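Local coordinates for hexapeptide-repeat containing-acetyltransferase (Vibrio cholerae, PDB 3ECT), which probably transfers an acetyl group from acetyl-CoA to an oxygen of its acceptor, possibly in the O-acetylation of Nod factors, and binds metal ions, at residues P107-Y112 with V145-G150; V134-V139 with G150-A155. All coordinates share one frame; numbering follows the deposited sequence.

Contact 1. Residues P107-Y112 with V145-G150; sequences PSTQFY and VVINQG. With CA (calcium ion), chain B.
Over one face of the F111 ring sits the end of I147: its CD1 lies 4.0 Å from the ring centroid and 18° off the ring normal, a CH-pi contact offset toward the rim. The Y112 ring is approached differently. N148 OD1 reaches the ring edge near its plane, 3.7 Å from Y112 CD2, with the amide plane turned 56° against the ring. V146 CG1 meets the same part of the ring obliquely, 3.8 Å from Y112 CE2.

These side chains belong to two parallel strands stacked as neighbouring rungs of a left-handed parallel beta-helix, the fold of hexapeptide-repeat acyltransferases. The register is direct: Q110 faces V146 with CA atoms 4.7 Å apart, and F111 faces I147. Q110 N donates to V145 O at 2.8 Å and Q110 O accepts from I147 N, so Q110 bridges the two sides of its partner V146; I147 likewise bonds Q110 O and Y112 N, on the two sides of F111.

Equivalent side chains therefore stack. F111 and I147 share a first torsion, chi1 -69° in both, which sets each CG or CG1 beside its own backbone N and leads the two chains out side by side. They pack into the coil interior with I133, and I147 also meets I141. Q110 and V146 occupy the other face, where V146 meets N144 of the second subunit. Y112 and N148 also pack against that subunit, on its G143 and A161, both acetyl-CoA-binding residues.

Before the ladder, T109 CG2 touches V145 O at 3.4 Å, while T109 OG1 is held mainly by G106 O and receives a weak bond from V145 N. At the far end, G150 O binds the calcium ion at 2.2 Å, with D168 OD1 as a further ligand.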
ATOM      1  N   PRO A 107      -0.390  -7.799  -5.945  1.00 33.44           N
ATOM      2  CA  PRO A 107      -1.160  -6.732  -5.265  1.00 33.75           C
ATOM      3  C   PRO A 107      -0.280  -5.590  -4.817  1.00 33.69           C
ATOM      4  O   PRO A 107       0.929  -5.794  -4.664  1.00 33.81           O
ATOM      5  CB  PRO A 107      -1.728  -7.435  -4.017  1.00 33.56           C
ATOM      6  CG  PRO A 107      -1.266  -8.880  -4.124  1.00 33.73           C
ATOM      7  CD  PRO A 107      -0.144  -8.954  -5.079  1.00 32.38           C
ATOM      8  N   SER A 108      -0.884  -4.418  -4.583  1.00 33.07           N
ATOM      9  CA  SER A 108      -0.176  -3.221  -4.062  1.00 32.49           C
ATOM     10  C   SER A 108       0.987  -2.764  -4.905  1.00 32.14           C
ATOM     11  O   SER A 108       1.855  -2.042  -4.404  1.00 31.89           O
ATOM     12  CB  SER A 108       0.311  -3.423  -2.611  1.00 32.61           C
ATOM     13  OG  SER A 108      -0.648  -4.197  -1.893  1.00 35.02           O
ATOM     14  N   THR A 109       1.024  -3.168  -6.180  1.00 31.54           N
ATOM     15  CA  THR A 109       2.073  -2.687  -7.060  1.00 31.13           C
ATOM     16  C   THR A 109       1.799  -1.227  -7.451  1.00 31.15           C
ATOM     17  O   THR A 109       0.628  -0.772  -7.447  1.00 30.42           O
ATOM     18  CB  THR A 109       2.266  -3.714  -8.178  1.00 32.21           C
ATOM     19  OG1 THR A 109       2.869  -4.867  -7.558  1.00 33.27           O
ATOM     20  CG2 THR A 109       3.184  -3.244  -9.318  1.00 30.68           C
ATOM     21  N   GLN A 110       2.866  -0.473  -7.710  1.00 30.46           N
ATOM     22  CA  GLN A 110       2.730   0.961  -7.997  1.00 30.28           C
ATOM     23  C   GLN A 110       3.353   1.298  -9.330  1.00 30.34           C
ATOM     24  O   GLN A 110       4.509   0.964  -9.559  1.00 29.23           O
ATOM     25  CB  GLN A 110       3.538   1.762  -6.981  1.00 30.85           C
ATOM     26  CG  GLN A 110       3.348   1.352  -5.532  1.00 31.70           C
ATOM     27  CD  GLN A 110       2.079   1.930  -4.962  1.00 34.25           C
ATOM     28  OE1 GLN A 110       1.160   1.179  -4.657  1.00 35.25           O
ATOM     29  NE2 GLN A 110       1.996   3.281  -4.862  1.00 28.89           N
ATOM     30  N   PHE A 111       2.619   2.005 -10.189  1.00 31.22           N
ATOM     31  CA  PHE A 111       3.165   2.545 -11.454  1.00 32.22           C
ATOM     32  C   PHE A 111       3.207   4.054 -11.402  1.00 32.47           C
ATOM     33  O   PHE A 111       2.164   4.690 -11.233  1.00 33.48           O
ATOM     34  CB  PHE A 111       2.326   2.113 -12.638  1.00 32.65           C
ATOM     35  CG  PHE A 111       2.409   0.631 -12.946  1.00 32.75           C
ATOM     36  CD1 PHE A 111       2.820   0.205 -14.170  1.00 34.20           C
ATOM     37  CD2 PHE A 111       2.015  -0.325 -12.016  1.00 37.69           C
ATOM     38  CE1 PHE A 111       2.854  -1.157 -14.490  1.00 37.11           C
ATOM     39  CE2 PHE A 111       2.039  -1.712 -12.315  1.00 38.81           C
ATOM     40  CZ  PHE A 111       2.485  -2.123 -13.554  1.00 38.25           C
ATOM     41  N   TYR A 112       4.404   4.637 -11.460  1.00 31.88           N
ATOM     42  CA  TYR A 112       4.499   6.079 -11.363  1.00 32.08           C
ATOM     43  C   TYR A 112       4.967   6.642 -12.664  1.00 33.68           C
ATOM     44  O   TYR A 112       6.161   6.672 -13.000  1.00 35.21           O
ATOM     45  CB  TYR A 112       5.360   6.585 -10.211  1.00 31.51           C
ATOM     46  CG  TYR A 112       4.972   6.074  -8.861  1.00 28.60           C
ATOM     47  CD1 TYR A 112       3.633   5.810  -8.515  1.00 29.66           C
ATOM     48  CD2 TYR A 112       5.954   5.832  -7.909  1.00 28.77           C
ATOM     49  CE1 TYR A 112       3.296   5.309  -7.200  1.00 27.40           C
ATOM     50  CE2 TYR A 112       5.635   5.371  -6.614  1.00 24.69           C
ATOM     51  CZ  TYR A 112       4.323   5.098  -6.275  1.00 24.59           C
ATOM     52  OH  TYR A 112       4.082   4.600  -4.994  1.00 27.05           O
ATOM     53  N   VAL A 145       5.733  -4.102  -5.882  1.00 32.98           N
ATOM     54  CA  VAL A 145       6.783  -3.551  -6.713  1.00 30.79           C
ATOM     55  C   VAL A 145       6.474  -2.057  -7.048  1.00 30.44           C
ATOM     56  O   VAL A 145       5.310  -1.659  -7.198  1.00 31.16           O
ATOM     57  CB  VAL A 145       6.942  -4.450  -7.966  1.00 30.83           C
ATOM     58  CG1 VAL A 145       7.851  -3.830  -9.007  1.00 28.93           C
ATOM     59  CG2 VAL A 145       7.379  -5.888  -7.564  1.00 28.44           C
ATOM     60  N   VAL A 146       7.495  -1.220  -7.125  1.00 28.64           N
ATOM     61  CA  VAL A 146       7.313   0.102  -7.736  1.00 29.04           C
ATOM     62  C   VAL A 146       7.956   0.157  -9.133  1.00 27.89           C
ATOM     63  O   VAL A 146       9.080  -0.309  -9.334  1.00 28.31           O
ATOM     64  CB  VAL A 146       7.916   1.226  -6.859  1.00 28.51           C
ATOM     65  CG1 VAL A 146       7.937   2.547  -7.590  1.00 26.84           C
ATOM     66  CG2 VAL A 146       7.149   1.315  -5.619  1.00 30.12           C
ATOM     67  N   ILE A 147       7.253   0.719 -10.091  1.00 27.77           N
ATOM     68  CA  ILE A 147       7.829   0.916 -11.442  1.00 27.45           C
ATOM     69  C   ILE A 147       7.776   2.405 -11.682  1.00 27.40           C
ATOM     70  O   ILE A 147       6.710   2.976 -11.630  1.00 28.29           O
ATOM     71  CB  ILE A 147       7.013   0.108 -12.481  1.00 27.00           C
ATOM     72  CG1 ILE A 147       7.271  -1.371 -12.223  1.00 27.74           C
ATOM     73  CG2 ILE A 147       7.380   0.473 -13.964  1.00 25.51           C
ATOM     74  CD1 ILE A 147       6.053  -2.130 -12.325  1.00 30.50           C
ATOM     75  N   ASN A 148       8.910   3.045 -11.879  1.00 27.87           N
ATOM     76  CA  ASN A 148       8.922   4.495 -12.117  1.00 30.11           C
ATOM     77  C   ASN A 148       8.781   4.824 -13.622  1.00 30.27           C
ATOM     78  O   ASN A 148       8.678   3.906 -14.440  1.00 31.47           O
ATOM     79  CB  ASN A 148      10.173   5.126 -11.488  1.00 29.96           C
ATOM     80  CG  ASN A 148      10.078   5.218  -9.930  1.00 35.57           C
ATOM     81  OD1 ASN A 148       9.322   6.054  -9.372  1.00 36.99           O
ATOM     82  ND2 ASN A 148      10.845   4.351  -9.231  1.00 35.64           N
ATOM     83  N   GLN A 149       8.760   6.116 -13.970  1.00 30.25           N
ATOM     84  CA  GLN A 149       8.590   6.616 -15.335  1.00 29.94           C
ATOM     85  C   GLN A 149       9.533   6.046 -16.364  1.00 28.30           C
ATOM     86  O   GLN A 149      10.711   5.842 -16.097  1.00 27.98           O
ATOM     87  CB  GLN A 149       9.032   8.075 -15.405  1.00 31.20           C
ATOM     88  CG  GLN A 149       8.442   9.040 -14.530  1.00 34.27           C
ATOM     89  CD  GLN A 149       8.864  10.454 -14.953  1.00 34.99           C
ATOM     90  OE1 GLN A 149      10.043  10.822 -14.917  1.00 31.99           O
ATOM     91  NE2 GLN A 149       7.890  11.239 -15.363  1.00 37.49           N
ATOM     92  N   GLY A 150       9.059   6.021 -17.596  1.00 28.15           N
ATOM     93  CA  GLY A 150       9.899   5.743 -18.756  1.00 27.35           C
ATOM     94  C   GLY A 150      10.391   4.298 -18.813  1.00 27.63           C
ATOM     95  O   GLY A 150      11.197   3.962 -19.688  1.00 26.22           O
TER
HETATM   96 CA    CA B 193      12.989   3.750 -20.889  0.50 42.65          CA
HETATM   97  O   HOH W   1      14.100   4.281 -18.849  1.00 25.29           O

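Contact 2. Residues V134-V139 with G150-A155; sequences VIEDDV and GVTIGA. With CA (calcium ion), chain B.
E136 reaches across to the 150-155 segment along its whole length. Its CB rests 3.4 Å from I153 O, and CG stays near the same carbonyl. With chi1 at -71° CG lies beside the backbone N, and the extended chain beyond it carries the carboxylate to the backbone of G154 and A155. E136 CD lies 3.9 Å from G154 CA. There OE2 accepts a weak bond from A155 N, 2.9 Å long but bent to 127° at the hydrogen, and also lies against G154 CA. The other branch, OE1, meets T152 CG2 at 3.9 Å.

The backbone beneath supplies firmer evidence of pairing. V134 N donates to V151 O, I153 N to V134 O at 2.9 Å, and E136 N to I153 O, which defines parallel bridges V134–T152 and I135–I153. V134 and T152 side chains run alongside each other on one face. On the opposite one I135 and I153 point inward and both meet I141. V139 crosses I153 at about a right angle, its CG1 4.1 Å from I153 CG2.

Beyond the strands, D137 OD2 is held by D101 N. At the other end D168 OD1 accepts from T152 N while also ligating the calcium ion with G150 O, so one carboxylate oxygen joins strand and metal. The exact 18-residue offset between V134 and T152 corresponds to one three-hexapeptide coil, the signature of the left-handed parallel beta-helix.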
ATOM      1  N   VAL A 134       5.717   0.737 -20.028  1.00 31.20           N
ATOM      2  CA  VAL A 134       5.288  -0.328 -20.914  1.00 29.60           C
ATOM      3  C   VAL A 134       5.618  -1.673 -20.275  1.00 29.35           C
ATOM      4  O   VAL A 134       6.762  -1.918 -19.900  1.00 29.93           O
ATOM      5  CB  VAL A 134       6.011  -0.248 -22.261  1.00 29.74           C
ATOM      6  CG1 VAL A 134       5.478  -1.338 -23.256  1.00 28.46           C
ATOM      7  CG2 VAL A 134       5.866   1.122 -22.839  1.00 29.38           C
ATOM      8  N   ILE A 135       4.636  -2.546 -20.142  1.00 28.59           N
ATOM      9  CA  ILE A 135       4.911  -3.897 -19.698  1.00 28.81           C
ATOM     10  C   ILE A 135       4.575  -4.839 -20.828  1.00 30.22           C
ATOM     11  O   ILE A 135       3.409  -4.953 -21.259  1.00 30.10           O
ATOM     12  CB  ILE A 135       4.189  -4.218 -18.364  1.00 29.81           C
ATOM     13  CG1 ILE A 135       4.790  -3.378 -17.242  1.00 28.44           C
ATOM     14  CG2 ILE A 135       4.304  -5.717 -17.943  1.00 27.55           C
ATOM     15  CD1 ILE A 135       3.720  -2.910 -16.433  1.00 35.06           C
ATOM     16  N   GLU A 136       5.611  -5.462 -21.376  1.00 31.02           N
ATOM     17  CA  GLU A 136       5.407  -6.352 -22.502  1.00 32.66           C
ATOM     18  C   GLU A 136       4.745  -7.688 -22.093  1.00 33.28           C
ATOM     19  O   GLU A 136       4.375  -7.909 -20.921  1.00 33.01           O
ATOM     20  CB  GLU A 136       6.713  -6.540 -23.287  1.00 33.30           C
ATOM     21  CG  GLU A 136       7.118  -5.260 -24.083  1.00 34.32           C
ATOM     22  CD  GLU A 136       8.491  -5.371 -24.740  1.00 39.44           C
ATOM     23  OE1 GLU A 136       8.936  -4.405 -25.425  1.00 40.34           O
ATOM     24  OE2 GLU A 136       9.143  -6.442 -24.583  1.00 44.06           O
ATOM     25  N   ASP A 137       4.535  -8.541 -23.088  1.00 34.35           N
ATOM     26  CA  ASP A 137       3.795  -9.810 -22.919  1.00 34.75           C
ATOM     27  C   ASP A 137       4.458 -10.765 -21.961  1.00 34.72           C
ATOM     28  O   ASP A 137       5.690 -10.836 -21.897  1.00 34.66           O
ATOM     29  CB  ASP A 137       3.736 -10.547 -24.259  1.00 35.51           C
ATOM     30  CG  ASP A 137       2.853  -9.872 -25.270  1.00 36.79           C
ATOM     31  OD1 ASP A 137       2.989 -10.235 -26.449  1.00 41.55           O
ATOM     32  OD2 ASP A 137       2.015  -9.008 -24.911  1.00 38.90           O
ATOM     33  N   ASP A 138       3.641 -11.524 -21.241  1.00 34.73           N
ATOM     34  CA  ASP A 138       4.133 -12.679 -20.491  1.00 35.65           C
ATOM     35  C   ASP A 138       5.055 -12.321 -19.343  1.00 35.06           C
ATOM     36  O   ASP A 138       5.920 -13.110 -18.922  1.00 34.85           O
ATOM     37  CB  ASP A 138       4.824 -13.671 -21.432  1.00 36.22           C
ATOM     38  CG  ASP A 138       3.837 -14.426 -22.296  1.00 39.84           C
ATOM     39  OD1 ASP A 138       2.977 -15.137 -21.699  1.00 39.94           O
ATOM     40  OD2 ASP A 138       3.922 -14.293 -23.562  1.00 42.61           O
ATOM     41  N   VAL A 139       4.853 -11.124 -18.829  1.00 34.81           N
ATOM     42  CA  VAL A 139       5.661 -10.616 -17.749  1.00 33.92           C
ATOM     43  C   VAL A 139       4.974 -10.932 -16.437  1.00 34.47           C
ATOM     44  O   VAL A 139       3.738 -10.833 -16.312  1.00 35.45           O
ATOM     45  CB  VAL A 139       5.889  -9.092 -17.925  1.00 33.70           C
ATOM     46  CG1 VAL A 139       6.279  -8.428 -16.592  1.00 32.35           C
ATOM     47  CG2 VAL A 139       6.932  -8.867 -18.977  1.00 31.41           C
ATOM     48  N   GLY A 150       9.059   6.021 -17.596  1.00 28.15           N
ATOM     49  CA  GLY A 150       9.899   5.743 -18.756  1.00 27.35           C
ATOM     50  C   GLY A 150      10.391   4.298 -18.813  1.00 27.63           C
ATOM     51  O   GLY A 150      11.197   3.962 -19.688  1.00 26.22           O
ATOM     52  N   VAL A 151       9.951   3.463 -17.853  1.00 27.72           N
ATOM     53  CA  VAL A 151      10.426   2.101 -17.781  1.00 28.26           C
ATOM     54  C   VAL A 151       9.637   1.234 -18.760  1.00 28.37           C
ATOM     55  O   VAL A 151       8.379   1.350 -18.845  1.00 28.68           O
ATOM     56  CB  VAL A 151      10.439   1.532 -16.319  1.00 29.54           C
ATOM     57  CG1 VAL A 151      10.657  -0.007 -16.307  1.00 26.68           C
ATOM     58  CG2 VAL A 151      11.543   2.194 -15.524  1.00 27.48           C
ATOM     59  N   THR A 152      10.380   0.420 -19.513  1.00 27.55           N
ATOM     60  CA  THR A 152       9.829  -0.726 -20.238  1.00 27.87           C
ATOM     61  C   THR A 152      10.312  -2.010 -19.562  1.00 27.93           C
ATOM     62  O   THR A 152      11.525  -2.157 -19.292  1.00 28.03           O
ATOM     63  CB  THR A 152      10.363  -0.779 -21.678  1.00 28.90           C
ATOM     64  OG1 THR A 152       9.945   0.417 -22.409  1.00 33.20           O
ATOM     65  CG2 THR A 152       9.884  -2.091 -22.413  1.00 25.31           C
ATOM     66  N   ILE A 153       9.385  -2.932 -19.306  1.00 27.11           N
ATOM     67  CA  ILE A 153       9.754  -4.293 -18.905  1.00 27.03           C
ATOM     68  C   ILE A 153       9.545  -5.238 -20.073  1.00 27.36           C
ATOM     69  O   ILE A 153       8.433  -5.407 -20.587  1.00 27.48           O
ATOM     70  CB  ILE A 153       8.992  -4.738 -17.656  1.00 26.78           C
ATOM     71  CG1 ILE A 153       9.213  -3.698 -16.569  1.00 27.22           C
ATOM     72  CG2 ILE A 153       9.537  -6.032 -17.184  1.00 26.00           C
ATOM     73  CD1 ILE A 153       8.860  -4.174 -15.264  1.00 28.26           C
ATOM     74  N   GLY A 154      10.644  -5.800 -20.541  1.00 27.86           N
ATOM     75  CA  GLY A 154      10.620  -6.645 -21.740  1.00 29.55           C
ATOM     76  C   GLY A 154       9.920  -7.981 -21.529  1.00 30.81           C
ATOM     77  O   GLY A 154       9.740  -8.444 -20.381  1.00 31.06           O
ATOM     78  N   ALA A 155       9.546  -8.608 -22.634  1.00 31.23           N
ATOM     79  CA  ALA A 155       8.681  -9.785 -22.591  1.00 32.15           C
ATOM     80  C   ALA A 155       9.284 -10.949 -21.815  1.00 32.44           C
ATOM     81  O   ALA A 155      10.509 -11.172 -21.830  1.00 32.88           O
ATOM     82  CB  ALA A 155       8.300 -10.214 -24.000  1.00 31.91           C
TER
HETATM   83 CA    CA B 193      12.989   3.750 -20.889  0.50 42.65          CA
HETATM   84  O   HOH W   1      14.100   4.281 -18.849  1.00 25.29           O

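Going from the N terminus, the chain runs through 107-112, 134-139, 145-150 and 150-155, so the two contacts cross instead of nesting. Contact 1 closes the longer loop: Q110 and V146 are 36 residues apart, and strands 110-115 and 129-135 pair antiparallel before the coil continues. Contact 2 opens inside that loop and closes beyond it, after one 18-residue coil. G150 lies between the two ladders, taking part in neither, and its carbonyl binds the calcium ion at their junction. Together they bind strands 110-115 and 129-135, neighbours in one sheet, to the successive strands 146-147 and 152-153 of the following coil.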